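Local coordinates for uncharacterized protein ScGH5_18 (Streptomyces cattleya, PDB 7LR8) that probably hydrolyses the beta-1,4 bond between mannose and N-acetylglucosamine in N-glycan core fragments, as a glycoside hydrolase of family 5, subfamily 18, at residues 21-26 against 328-333; 43-48 against 305-310. The protein carries 1 engineered substitution. All coordinates share one frame; numbering follows the deposited sequence.

Interaction 1: residues 21-26 against 328-333; sequences TPSNGW and QDRRVK. With SO4 (sulfate ion), chain J.
Gln-328 and Arg-330 reach Ser-23 from separate directions, the amide at its backbone carbonyl and the guanidinium at its hydroxyl. The Gln-328 chain folds back at chi2 (-77°) and brings NE2 to 2.9 Å from Ser-23 O, on a lone pair in the carbonyl plane and close to the plane of the Gln-328 amide itself. The bond is bent, 142° at the hydrogen, and NE2 also donates to Asp-308 O, so two main-chain carbonyls hold this amide. Ser-23 OG lies obliquely to the Arg-330 guanidinium, 3.5 Å from NH2, and is hydrogen-bonded to Asp-41 OD1, the same carboxylate oxygen that forms a salt bridge with Arg-330 NE. A water donates to Gln-328 O at 3.0 Å; its 2.4 Å approach to Ser-23 OG is too short to be trusted as a bond. The chain of Arg-330, extended from CG to NE, carries the guanidinium to a sulfate ion lying at its edge. Arg-330 NH2 donates to SO4 O4 at 2.9 Å and to SO4 O2 at 3.0 Å, while Arg-330 NH1 adds a weak bond to O2. From the other segment Asn-24 ND2 donates to SO4 O4 at 3.3 Å. Polar bonds therefore dominate this junction of two loops, and the sulfate, probably from the crystallisation liquor, together with the carboxylate of Asp-41 would offset the charge of Arg-330.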
ATOM      1  N   THR B  21       4.400  -7.513 -18.844  1.00 17.98           N
ATOM      2  CA  THR B  21       3.792  -6.274 -18.364  1.00 17.67           C
ATOM      3  C   THR B  21       2.449  -6.080 -19.061  1.00 24.38           C
ATOM      4  O   THR B  21       2.413  -5.716 -20.246  1.00 19.41           O
ATOM      5  CB  THR B  21       4.707  -5.071 -18.628  1.00 20.61           C
ATOM      6  OG1 THR B  21       5.285  -5.178 -19.934  1.00 20.68           O
ATOM      7  CG2 THR B  21       5.835  -4.986 -17.600  1.00 19.29           C
ATOM      8  N   PRO B  22       1.320  -6.304 -18.390  1.00 18.26           N
ATOM      9  CA  PRO B  22       0.019  -6.190 -19.073  1.00 22.14           C
ATOM     10  C   PRO B  22      -0.185  -4.821 -19.704  1.00 22.65           C
ATOM     11  O   PRO B  22       0.019  -3.783 -19.069  1.00 20.17           O
ATOM     12  CB  PRO B  22      -0.989  -6.448 -17.949  1.00 18.68           C
ATOM     13  CG  PRO B  22      -0.235  -7.332 -16.990  1.00 21.41           C
ATOM     14  CD  PRO B  22       1.173  -6.796 -17.008  1.00 16.74           C
ATOM     15  N   SER B  23      -0.590  -4.823 -20.975  1.00 19.36           N
ATOM     16  CA  SER B  23      -0.677  -3.562 -21.704  1.00 23.86           C
ATOM     17  C   SER B  23      -1.817  -2.690 -21.192  1.00 28.14           C
ATOM     18  O   SER B  23      -1.695  -1.456 -21.164  1.00 28.08           O
ATOM     19  CB  SER B  23      -0.838  -3.835 -23.201  1.00 26.53           C
ATOM     20  OG  SER B  23      -2.113  -4.384 -23.494  1.00 23.18           O
ATOM     21  N   ASN B  24      -2.919  -3.303 -20.780  1.00 19.46           N
ATOM     22  CA  ASN B  24      -4.074  -2.578 -20.254  1.00 27.34           C
ATOM     23  C   ASN B  24      -4.056  -2.667 -18.732  1.00 26.85           C
ATOM     24  O   ASN B  24      -4.406  -3.701 -18.155  1.00 25.31           O
ATOM     25  CB  ASN B  24      -5.364  -3.148 -20.829  1.00 33.16           C
ATOM     26  CG  ASN B  24      -6.522  -2.183 -20.726  1.00 46.72           C
ATOM     27  OD1 ASN B  24      -6.524  -1.278 -19.888  1.00 46.28           O
ATOM     28  ND2 ASN B  24      -7.509  -2.355 -21.599  1.00 51.69           N
ATOM     29  N   GLY B  25      -3.666  -1.575 -18.072  1.00 22.29           N
ATOM     30  CA  GLY B  25      -3.665  -1.536 -16.622  1.00 22.54           C
ATOM     31  C   GLY B  25      -2.334  -1.815 -15.958  1.00 24.65           C
ATOM     32  O   GLY B  25      -2.224  -1.615 -14.737  1.00 22.78           O
ATOM     33  N   TRP B  26      -1.332  -2.282 -16.704  1.00 20.19           N
ATOM     34  CA  TRP B  26      -0.037  -2.634 -16.101  1.00 17.69           C
ATOM     35  C   TRP B  26      -0.316  -3.676 -15.012  1.00 20.23           C
ATOM     36  O   TRP B  26      -1.288  -4.438 -15.096  1.00 17.55           O
ATOM     37  CB  TRP B  26       0.671  -1.360 -15.625  1.00 17.78           C
ATOM     38  CG  TRP B  26       2.119  -1.517 -15.210  1.00 18.13           C
ATOM     39  CD1 TRP B  26       3.174  -1.850 -16.015  1.00 21.86           C
ATOM     40  CD2 TRP B  26       2.670  -1.283 -13.905  1.00 17.85           C
ATOM     41  NE1 TRP B  26       4.340  -1.868 -15.291  1.00 17.79           N
ATOM     42  CE2 TRP B  26       4.059  -1.529 -13.989  1.00 19.47           C
ATOM     43  CE3 TRP B  26       2.118  -0.922 -12.665  1.00 18.36           C
ATOM     44  CZ2 TRP B  26       4.908  -1.408 -12.890  1.00 17.19           C
ATOM     45  CZ3 TRP B  26       2.964  -0.804 -11.563  1.00 22.69           C
ATOM     46  CH2 TRP B  26       4.345  -1.050 -11.684  1.00 21.44           C
ATOM     47  N   GLN B 328       2.129  -0.270 -26.661  1.00 29.06           N
ATOM     48  CA  GLN B 328       0.871  -0.338 -25.927  1.00 30.68           C
ATOM     49  C   GLN B 328      -0.239  -0.963 -26.760  1.00 30.58           C
ATOM     50  O   GLN B 328      -1.085  -1.693 -26.229  1.00 36.09           O
ATOM     51  CB  GLN B 328       0.472   1.065 -25.482  1.00 26.70           C
ATOM     52  CG  GLN B 328       0.937   1.360 -24.102  1.00 28.09           C
ATOM     53  CD  GLN B 328       0.067   0.681 -23.086  1.00 32.41           C
ATOM     54  OE1 GLN B 328      -1.154   0.846 -23.094  1.00 38.43           O
ATOM     55  NE2 GLN B 328       0.683  -0.105 -22.206  1.00 30.93           N
ATOM     56  N   ASP B 329      -0.276  -0.669 -28.059  1.00 30.52           N
ATOM     57  CA  ASP B 329      -1.262  -1.279 -28.938  1.00 38.19           C
ATOM     58  C   ASP B 329      -0.758  -2.568 -29.574  1.00 30.17           C
ATOM     59  O   ASP B 329      -1.289  -2.977 -30.608  1.00 33.68           O
ATOM     60  CB  ASP B 329      -1.711  -0.289 -30.018  1.00 57.97           C
ATOM     61  CG  ASP B 329      -0.579   0.570 -30.538  1.00 71.77           C
ATOM     62  OD1 ASP B 329       0.427   0.010 -31.018  1.00 75.12           O
ATOM     63  OD2 ASP B 329      -0.696   1.813 -30.473  1.00 76.80           O
ATOM     64  N   ARG B 330       0.266  -3.197 -28.981  1.00 31.50           N
ATOM     65  CA  ARG B 330       0.728  -4.544 -29.331  1.00 31.43           C
ATOM     66  C   ARG B 330       1.389  -4.604 -30.707  1.00 28.80           C
ATOM     67  O   ARG B 330       1.277  -5.606 -31.416  1.00 32.52           O
ATOM     68  CB  ARG B 330      -0.408  -5.568 -29.243  1.00 27.30           C
ATOM     69  CG  ARG B 330      -1.078  -5.591 -27.866  1.00 27.87           C
ATOM     70  CD  ARG B 330      -2.189  -6.618 -27.814  1.00 26.91           C
ATOM     71  NE  ARG B 330      -2.897  -6.607 -26.541  1.00 28.38           N
ATOM     72  CZ  ARG B 330      -4.107  -6.090 -26.356  1.00 33.11           C
ATOM     73  NH1 ARG B 330      -4.761  -5.531 -27.367  1.00 34.99           N
ATOM     74  NH2 ARG B 330      -4.673  -6.146 -25.158  1.00 30.83           N
ATOM     75  N   ARG B 331       2.098  -3.551 -31.095  1.00 31.54           N
ATOM     76  CA  ARG B 331       2.857  -3.569 -32.334  1.00 32.84           C
ATOM     77  C   ARG B 331       4.324  -3.849 -32.030  1.00 27.44           C
ATOM     78  O   ARG B 331       4.855  -3.399 -31.011  1.00 26.34           O
ATOM     79  CB  ARG B 331       2.699  -2.254 -33.098  1.00 35.63           C
ATOM     80  CG  ARG B 331       1.247  -1.886 -33.335  1.00 45.55           C
ATOM     81  CD  ARG B 331       1.072  -1.008 -34.560  1.00 54.31           C
ATOM     82  NE  ARG B 331       0.512  -1.759 -35.681  1.00 69.37           N
ATOM     83  CZ  ARG B 331       1.210  -2.161 -36.738  1.00 77.63           C
ATOM     84  NH1 ARG B 331       2.503  -1.879 -36.828  1.00 80.68           N
ATOM     85  NH2 ARG B 331       0.618  -2.843 -37.710  1.00 80.93           N
ATOM     86  N   VAL B 332       4.965  -4.620 -32.906  1.00 28.63           N
ATOM     87  CA  VAL B 332       6.350  -5.018 -32.684  1.00 27.90           C
ATOM     88  C   VAL B 332       7.262  -3.815 -32.880  1.00 30.88           C
ATOM     89  O   VAL B 332       7.228  -3.149 -33.926  1.00 33.27           O
ATOM     90  CB  VAL B 332       6.739  -6.171 -33.619  1.00 34.70           C
ATOM     91  CG1 VAL B 332       8.169  -6.630 -33.334  1.00 27.24           C
ATOM     92  CG2 VAL B 332       5.758  -7.325 -33.452  1.00 33.04           C
ATOM     93  N   LYS B 333       8.087  -3.547 -31.887  1.00 24.30           N
ATOM     94  CA  LYS B 333       9.078  -2.486 -31.877  1.00 25.27           C
ATOM     95  C   LYS B 333      10.381  -3.002 -32.470  1.00 26.02           C
ATOM     96  O   LYS B 333      10.587  -4.218 -32.572  1.00 28.26           O
ATOM     97  CB  LYS B 333       9.304  -1.998 -30.441  1.00 25.83           C
ATOM     98  CG  LYS B 333       8.084  -1.375 -29.798  1.00 26.11           C
ATOM     99  CD  LYS B 333       8.285  -1.137 -28.294  1.00 23.95           C
ATOM    100  CE  LYS B 333       9.360  -0.101 -28.022  1.00 24.12           C
ATOM    101  NZ  LYS B 333       9.697   0.027 -26.572  1.00 23.65           N
TER
HETATM  102  S   SO4 J 605      -7.616  -4.363 -25.043  1.00 91.42           S
HETATM  103  O1  SO4 J 605      -8.875  -4.151 -24.332  1.00 92.29           O
HETATM  104  O2  SO4 J 605      -7.582  -5.727 -25.562  1.00 92.00           O
HETATM  105  O3  SO4 J 605      -7.514  -3.416 -26.151  1.00 91.02           O
HETATM  106  O4  SO4 J 605      -6.499  -4.154 -24.125  1.00 91.40           O
HETATM  107  O   HOH W   1      -3.479  -3.115 -25.026  1.00 48.10           O

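Interaction 2: residues 43-48 against 305-310; sequences DSVAAL and CSHDVD
Ser-44 and Val-45, near the end of helix 35-46, meet Ser-306 and His-307, in the loop after strand 298-304, on the outer layer of the (beta/alpha)8 barrel of this family 5 glycoside hydrolase. The polar part of the contact is one hydrogen bond: His-307 NE2 donates to Ser-44 OG at 3.1 Å, with the oxygen at the ring edge, tilted 16° from the ring plane, and an angle of 137° at the hydrogen. Ser-44 OG is also hydrogen-bonded to Asp-41 O, one turn back along its own helix. With CG of His-307 anti to the carbonyl carbon (chi1 -68°), the NE2 end of the imidazole is brought to the helix. The apolar part belongs to Val-45, whose CG2 approaches the ring obliquely, 4.1 Å from His-307 CE1, and lies 4.0 Å from Ser-306 CB. Val-18 of strand 15-19 touches both Val-45 and Ser-306, so the helix, the loop and a barrel strand pack together here in a buried contact. On the other ring nitrogen, Ser-306 OG and His-307 ND1 share a hydrogen bond of 2.8 Å. This bond and the one at NE2 fix the rotation of the imidazole, while Ser-306 OG also accepts from Thr-21 N.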
ATOM      1  N   ASP B  43      -0.946 -13.407 -27.164  1.00 24.68           N
ATOM      2  CA  ASP B  43      -0.887 -13.648 -28.604  1.00 24.67           C
ATOM      3  C   ASP B  43       0.297 -12.924 -29.229  1.00 23.53           C
ATOM      4  O   ASP B  43       1.024 -13.488 -30.057  1.00 26.12           O
ATOM      5  CB  ASP B  43      -2.172 -13.184 -29.285  1.00 25.63           C
ATOM      6  CG  ASP B  43      -3.306 -14.149 -29.122  1.00 33.33           C
ATOM      7  OD1 ASP B  43      -3.072 -15.300 -28.696  1.00 31.51           O
ATOM      8  OD2 ASP B  43      -4.440 -13.745 -29.438  1.00 34.24           O
ATOM      9  N   SER B  44       0.500 -11.661 -28.850  1.00 25.31           N
ATOM     10  CA  SER B  44       1.561 -10.885 -29.476  1.00 24.22           C
ATOM     11  C   SER B  44       2.932 -11.357 -29.017  1.00 25.00           C
ATOM     12  O   SER B  44       3.923 -11.171 -29.736  1.00 25.71           O
ATOM     13  CB  SER B  44       1.368  -9.384 -29.196  1.00 22.53           C
ATOM     14  OG  SER B  44       1.542  -9.067 -27.830  1.00 25.52           O
ATOM     15  N   VAL B  45       3.005 -11.966 -27.835  1.00 23.20           N
ATOM     16  CA  VAL B  45       4.257 -12.521 -27.331  1.00 23.53           C
ATOM     17  C   VAL B  45       4.592 -13.823 -28.045  1.00 21.92           C
ATOM     18  O   VAL B  45       5.731 -14.039 -28.485  1.00 23.59           O
ATOM     19  CB  VAL B  45       4.153 -12.727 -25.808  1.00 20.61           C
ATOM     20  CG1 VAL B  45       5.298 -13.585 -25.287  1.00 22.56           C
ATOM     21  CG2 VAL B  45       4.097 -11.368 -25.099  1.00 21.17           C
ATOM     22  N   ALA B  46       3.596 -14.702 -28.195  1.00 23.95           N
ATOM     23  CA  ALA B  46       3.809 -15.970 -28.889  1.00 23.63           C
ATOM     24  C   ALA B  46       4.200 -15.764 -30.352  1.00 21.67           C
ATOM     25  O   ALA B  46       4.958 -16.564 -30.914  1.00 25.29           O
ATOM     26  CB  ALA B  46       2.548 -16.831 -28.793  1.00 24.11           C
ATOM     27  N   ALA B  47       3.713 -14.689 -30.977  1.00 24.06           N
ATOM     28  CA  ALA B  47       4.064 -14.395 -32.365  1.00 24.49           C
ATOM     29  C   ALA B  47       5.563 -14.166 -32.540  1.00 23.76           C
ATOM     30  O   ALA B  47       6.103 -14.376 -33.637  1.00 27.29           O
ATOM     31  CB  ALA B  47       3.285 -13.177 -32.861  1.00 29.08           C
ATOM     32  N   LEU B  48       6.246 -13.717 -31.486  1.00 24.03           N
ATOM     33  CA  LEU B  48       7.685 -13.498 -31.540  1.00 28.13           C
ATOM     34  C   LEU B  48       8.494 -14.750 -31.224  1.00 29.19           C
ATOM     35  O   LEU B  48       9.725 -14.703 -31.289  1.00 30.44           O
ATOM     36  CB  LEU B  48       8.074 -12.371 -30.591  1.00 26.53           C
ATOM     37  CG  LEU B  48       7.434 -11.035 -30.978  1.00 29.18           C
ATOM     38  CD1 LEU B  48       7.796  -9.957 -29.967  1.00 28.23           C
ATOM     39  CD2 LEU B  48       7.857 -10.629 -32.394  1.00 27.87           C
ATOM     40  N   CYS B 305      10.760  -5.670 -21.209  1.00 19.66           N
ATOM     41  CA  CYS B 305       9.570  -6.418 -20.834  1.00 21.15           C
ATOM     42  C   CYS B 305       8.735  -6.640 -22.093  1.00 18.02           C
ATOM     43  O   CYS B 305       9.138  -6.237 -23.191  1.00 18.42           O
ATOM     44  CB  CYS B 305       8.767  -5.659 -19.780  1.00 21.27           C
ATOM     45  SG  CYS B 305       8.487  -3.916 -20.215  1.00 20.47           S
ATOM     46  N   SER B 306       7.571  -7.269 -21.939  1.00 21.21           N
ATOM     47  CA  SER B 306       6.767  -7.594 -23.115  1.00 20.60           C
ATOM     48  C   SER B 306       6.193  -6.329 -23.751  1.00 18.26           C
ATOM     49  O   SER B 306       6.306  -6.127 -24.972  1.00 20.12           O
ATOM     50  CB  SER B 306       5.660  -8.579 -22.731  1.00 22.37           C
ATOM     51  OG  SER B 306       4.731  -8.005 -21.827  1.00 18.26           O
ATOM     52  N   HIS B 307       5.607  -5.447 -22.933  1.00 21.51           N
ATOM     53  CA  HIS B 307       4.838  -4.317 -23.430  1.00 21.43           C
ATOM     54  C   HIS B 307       5.257  -3.022 -22.755  1.00 21.44           C
ATOM     55  O   HIS B 307       5.535  -2.989 -21.552  1.00 20.03           O
ATOM     56  CB  HIS B 307       3.342  -4.548 -23.223  1.00 19.25           C
ATOM     57  CG  HIS B 307       2.788  -5.654 -24.063  1.00 19.99           C
ATOM     58  ND1 HIS B 307       2.839  -6.979 -23.682  1.00 19.83           N
ATOM     59  CD2 HIS B 307       2.201  -5.637 -25.285  1.00 21.09           C
ATOM     60  CE1 HIS B 307       2.291  -7.727 -24.623  1.00 20.76           C
ATOM     61  NE2 HIS B 307       1.904  -6.938 -25.611  1.00 22.34           N
ATOM     62  N   ASP B 308       5.289  -1.958 -23.548  1.00 20.21           N
ATOM     63  CA  ASP B 308       5.478  -0.617 -23.023  1.00 19.02           C
ATOM     64  C   ASP B 308       4.441  -0.318 -21.952  1.00 22.62           C
ATOM     65  O   ASP B 308       3.321  -0.845 -21.971  1.00 22.61           O
ATOM     66  CB  ASP B 308       5.332   0.425 -24.137  1.00 20.07           C
ATOM     67  CG  ASP B 308       6.548   0.510 -25.059  1.00 21.11           C
ATOM     68  OD1 ASP B 308       7.646   0.039 -24.690  1.00 24.72           O
ATOM     69  OD2 ASP B 308       6.378   1.062 -26.163  1.00 23.70           O
ATOM     70  N   VAL B 309       4.817   0.571 -21.017  1.00 19.73           N
ATOM     71  CA  VAL B 309       3.910   1.050 -19.976  1.00 20.77           C
ATOM     72  C   VAL B 309       3.130   2.241 -20.510  1.00 22.55           C
ATOM     73  O   VAL B 309       3.684   3.109 -21.203  1.00 23.08           O
ATOM     74  CB  VAL B 309       4.689   1.421 -18.700  1.00 24.07           C
ATOM     75  CG1 VAL B 309       3.725   1.860 -17.582  1.00 21.00           C
ATOM     76  CG2 VAL B 309       5.539   0.237 -18.241  1.00 21.75           C
ATOM     77  N   ASP B 310       1.832   2.275 -20.209  1.00 24.62           N
ATOM     78  CA  ASP B 310       0.988   3.376 -20.657  1.00 26.82           C
ATOM     79  C   ASP B 310       1.458   4.683 -20.028  1.00 27.16           C
ATOM     80  O   ASP B 310       1.530   4.798 -18.801  1.00 25.10           O
ATOM     81  CB  ASP B 310      -0.470   3.089 -20.289  1.00 32.92           C
ATOM     82  CG  ASP B 310      -1.444   4.098 -20.890  1.00 36.39           C
ATOM     83  OD1 ASP B 310      -1.002   5.127 -21.436  1.00 39.97           O
ATOM     84  OD2 ASP B 310      -2.664   3.858 -20.809  1.00 48.74           O
TER

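How the interactions relate
From the N terminus, the chain leaves strand 15-19 into residues 21-26 and then runs through helix 35-46, whose later part, with the residues after it, supplies 43-48. Residues 305-310 follow strand 298-304, the last of the barrel, and 328-333 come later in the same connection, just before helix 334-349. Interaction 2 thus closes a loop of 256 residues nested within the 301-residue loop closed by interaction 1. Their centres lie 6 Å apart, and they touch directly: Thr-21 OG1 and His-307 O, 2.7 Å apart, probably share a hydrogen bond. Together they tie the first beta-alpha unit to the last, where the barrel closes between strands 15-19 and 298-304.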